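Long-range contact in fatty acid synthase 1, isoform A (Drosophila melanogaster, PDB 6FN6), which probably carries out de novo synthesis of long-chain saturated fatty acids from acetyl-CoA and malonyl-CoA with NADPH, this chain being its dehydratase, enoylreductase and ketoreductase region: residues F494-M500 and R513-V517. Residues are numbered along the deposited sequence.
Sequences FGAVGLM and RLVFV
In the Rossmann-like pseudo-ketoreductase part, residues 494-500 and 513-517 form the helix-to-strand half of a right-handed beta-alpha-beta crossover (483-489, 496-504, 512-517). Gly-495 occupies the N-cap position of the helix, which runs nearly antiparallel to the extended strand: axes 10.0 Å apart at 160°, Ala-496 opposite Phe-516 and Met-500 opposite Leu-514. No hydrogen bond joins the segments; the side-chain contacts are apolar. Leu-514 and Phe-516, both chi1 t, point toward the helix, while Val-515 and Val-517 face the other side of the sheet. Leu-514 (chi2 p) brings CD1 to 4.0 Å from CD2 of Leu-499, also t/p. Met-500, chi1 t and chi2 p, bends so that SD comes 3.6 Å from Leu-514 CB. At the N-terminal end of the helix, the first-turn amide Gly-498 N hydrogen-bonds Glu-1082 OE1 of helix 1072-1090, in the ketoreductase domain. The Phe-516 ring slides beneath the helix start: Ala-496 CB makes a CH-pi contact 3.8 Å from its centroid, and at the ring edge CZ lies 3.0 Å from Phe-494 O.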
ATOM      1  N   PHE A 494      58.621  47.145   4.263  1.00 72.20           N
ATOM      2  CA  PHE A 494      58.886  46.731   5.630  1.00 65.61           C
ATOM      3  C   PHE A 494      57.781  47.237   6.539  1.00 53.60           C
ATOM      4  O   PHE A 494      57.860  48.343   7.076  1.00 54.12           O
ATOM      5  CB  PHE A 494      60.246  47.241   6.111  1.00 71.99           C
ATOM      6  CG  PHE A 494      61.414  46.536   5.480  1.00 76.82           C
ATOM      7  CD1 PHE A 494      61.560  45.163   5.595  1.00 78.09           C
ATOM      8  CD2 PHE A 494      62.370  47.249   4.779  1.00 77.88           C
ATOM      9  CE1 PHE A 494      62.636  44.516   5.014  1.00 79.10           C
ATOM     10  CE2 PHE A 494      63.446  46.609   4.198  1.00 79.12           C
ATOM     11  CZ  PHE A 494      63.579  45.240   4.315  1.00 79.92           C
ATOM     12  N   GLY A 495      56.733  46.432   6.678  1.00 36.11           N
ATOM     13  CA  GLY A 495      55.678  46.715   7.627  1.00 35.14           C
ATOM     14  C   GLY A 495      56.204  46.480   9.024  1.00 34.73           C
ATOM     15  O   GLY A 495      56.892  45.488   9.268  1.00 34.74           O
ATOM     16  N   ALA A 496      55.867  47.375   9.946  1.00 37.29           N
ATOM     17  CA  ALA A 496      56.420  47.319  11.291  1.00 36.95           C
ATOM     18  C   ALA A 496      56.017  46.028  12.004  1.00 36.55           C
ATOM     19  O   ALA A 496      56.831  45.414  12.695  1.00 35.77           O
ATOM     20  CB  ALA A 496      55.973  48.533  12.094  1.00 37.58           C
ATOM     21  N   VAL A 497      54.764  45.619  11.831  1.00 34.40           N
ATOM     22  CA  VAL A 497      54.238  44.445  12.524  1.00 32.66           C
ATOM     23  C   VAL A 497      54.979  43.183  12.094  1.00 32.97           C
ATOM     24  O   VAL A 497      55.467  42.423  12.931  1.00 32.35           O
ATOM     25  CB  VAL A 497      52.719  44.304  12.285  1.00 31.50           C
ATOM     26  CG1 VAL A 497      52.184  42.990  12.861  1.00 30.94           C
ATOM     27  CG2 VAL A 497      51.980  45.487  12.894  1.00 31.42           C
ATOM     28  N   GLY A 498      55.068  42.967  10.787  1.00 35.54           N
ATOM     29  CA  GLY A 498      55.735  41.792  10.261  1.00 37.48           C
ATOM     30  C   GLY A 498      57.200  41.739  10.641  1.00 40.37           C
ATOM     31  O   GLY A 498      57.705  40.700  11.069  1.00 40.86           O
ATOM     32  N   LEU A 499      57.880  42.872  10.496  1.00 41.68           N
ATOM     33  CA  LEU A 499      59.304  42.956  10.792  1.00 40.64           C
ATOM     34  C   LEU A 499      59.575  42.666  12.266  1.00 40.85           C
ATOM     35  O   LEU A 499      60.570  42.030  12.606  1.00 41.41           O
ATOM     36  CB  LEU A 499      59.845  44.334  10.415  1.00 40.09           C
ATOM     37  CG  LEU A 499      61.355  44.531  10.582  1.00 41.66           C
ATOM     38  CD1 LEU A 499      62.125  43.530   9.727  1.00 42.29           C
ATOM     39  CD2 LEU A 499      61.767  45.958  10.247  1.00 41.36           C
ATOM     40  N   MET A 500      58.688  43.135  13.137  1.00 42.70           N
ATOM     41  CA  MET A 500      58.838  42.892  14.566  1.00 42.58           C
ATOM     42  C   MET A 500      58.798  41.395  14.852  1.00 46.58           C
ATOM     43  O   MET A 500      59.653  40.865  15.561  1.00 46.75           O
ATOM     44  CB  MET A 500      57.739  43.602  15.356  1.00 41.82           C
ATOM     45  CG  MET A 500      57.938  43.575  16.869  1.00 39.83           C
ATOM     46  SD  MET A 500      59.352  44.555  17.421  1.00 40.14           S
ATOM     47  CE  MET A 500      60.642  43.319  17.573  1.00 40.60           C
ATOM     48  N   ARG A 513      65.732  45.434  19.752  1.00 42.16           N
ATOM     49  CA  ARG A 513      64.785  46.532  19.943  1.00 43.32           C
ATOM     50  C   ARG A 513      64.518  47.230  18.610  1.00 43.50           C
ATOM     51  O   ARG A 513      65.430  47.794  18.007  1.00 44.52           O
ATOM     52  CB  ARG A 513      65.314  47.543  20.964  1.00 41.32           C
ATOM     53  CG  ARG A 513      65.666  46.958  22.325  1.00 40.72           C
ATOM     54  CD  ARG A 513      64.433  46.496  23.088  1.00 42.17           C
ATOM     55  NE  ARG A 513      64.773  45.988  24.417  1.00 42.18           N
ATOM     56  CZ  ARG A 513      65.096  44.726  24.686  1.00 41.20           C
ATOM     57  NH1 ARG A 513      65.138  43.820  23.717  1.00 43.53           N
ATOM     58  NH2 ARG A 513      65.387  44.367  25.929  1.00 40.66           N
ATOM     59  N   LEU A 514      63.264  47.208  18.166  1.00 44.25           N
ATOM     60  CA  LEU A 514      62.903  47.774  16.866  1.00 43.35           C
ATOM     61  C   LEU A 514      62.602  49.266  16.951  1.00 43.01           C
ATOM     62  O   LEU A 514      61.746  49.699  17.723  1.00 40.72           O
ATOM     63  CB  LEU A 514      61.692  47.042  16.284  1.00 41.67           C
ATOM     64  CG  LEU A 514      61.110  47.623  14.992  1.00 42.03           C
ATOM     65  CD1 LEU A 514      62.152  47.651  13.884  1.00 43.82           C
ATOM     66  CD2 LEU A 514      59.897  46.823  14.564  1.00 41.00           C
ATOM     67  N   VAL A 515      63.313  50.041  16.138  1.00 49.94           N
ATOM     68  CA  VAL A 515      63.089  51.477  16.033  1.00 49.70           C
ATOM     69  C   VAL A 515      62.596  51.789  14.623  1.00 48.35           C
ATOM     70  O   VAL A 515      63.385  51.896  13.685  1.00 48.77           O
ATOM     71  CB  VAL A 515      64.366  52.265  16.378  1.00 48.86           C
ATOM     72  CG1 VAL A 515      64.107  53.765  16.342  1.00 49.36           C
ATOM     73  CG2 VAL A 515      64.884  51.848  17.746  1.00 48.99           C
ATOM     74  N   PHE A 516      61.280  51.920  14.486  1.00 44.71           N
ATOM     75  CA  PHE A 516      60.645  52.087  13.182  1.00 47.20           C
ATOM     76  C   PHE A 516      60.199  53.534  12.968  1.00 50.96           C
ATOM     77  O   PHE A 516      59.374  54.053  13.718  1.00 46.52           O
ATOM     78  CB  PHE A 516      59.447  51.142  13.055  1.00 42.57           C
ATOM     79  CG  PHE A 516      58.959  50.965  11.648  1.00 40.59           C
ATOM     80  CD1 PHE A 516      58.088  51.877  11.078  1.00 38.97           C
ATOM     81  CD2 PHE A 516      59.356  49.870  10.902  1.00 40.53           C
ATOM     82  CE1 PHE A 516      57.636  51.709   9.783  1.00 40.91           C
ATOM     83  CE2 PHE A 516      58.905  49.694   9.608  1.00 40.21           C
ATOM     84  CZ  PHE A 516      58.043  50.613   9.049  1.00 41.48           C
ATOM     85  N   VAL A 517      60.743  54.179  11.941  1.00 39.51           N
ATOM     86  CA  VAL A 517      60.433  55.578  11.663  1.00 46.49           C
ATOM     87  C   VAL A 517      59.916  55.739  10.237  1.00 45.62           C
ATOM     88  O   VAL A 517      60.666  55.585   9.274  1.00 43.29           O
ATOM     89  CB  VAL A 517      61.670  56.470  11.899  1.00 50.62           C
ATOM     90  CG1 VAL A 517      61.336  57.928  11.644  1.00 54.68           C
ATOM     91  CG2 VAL A 517      62.213  56.278  13.310  1.00 56.59           C
TER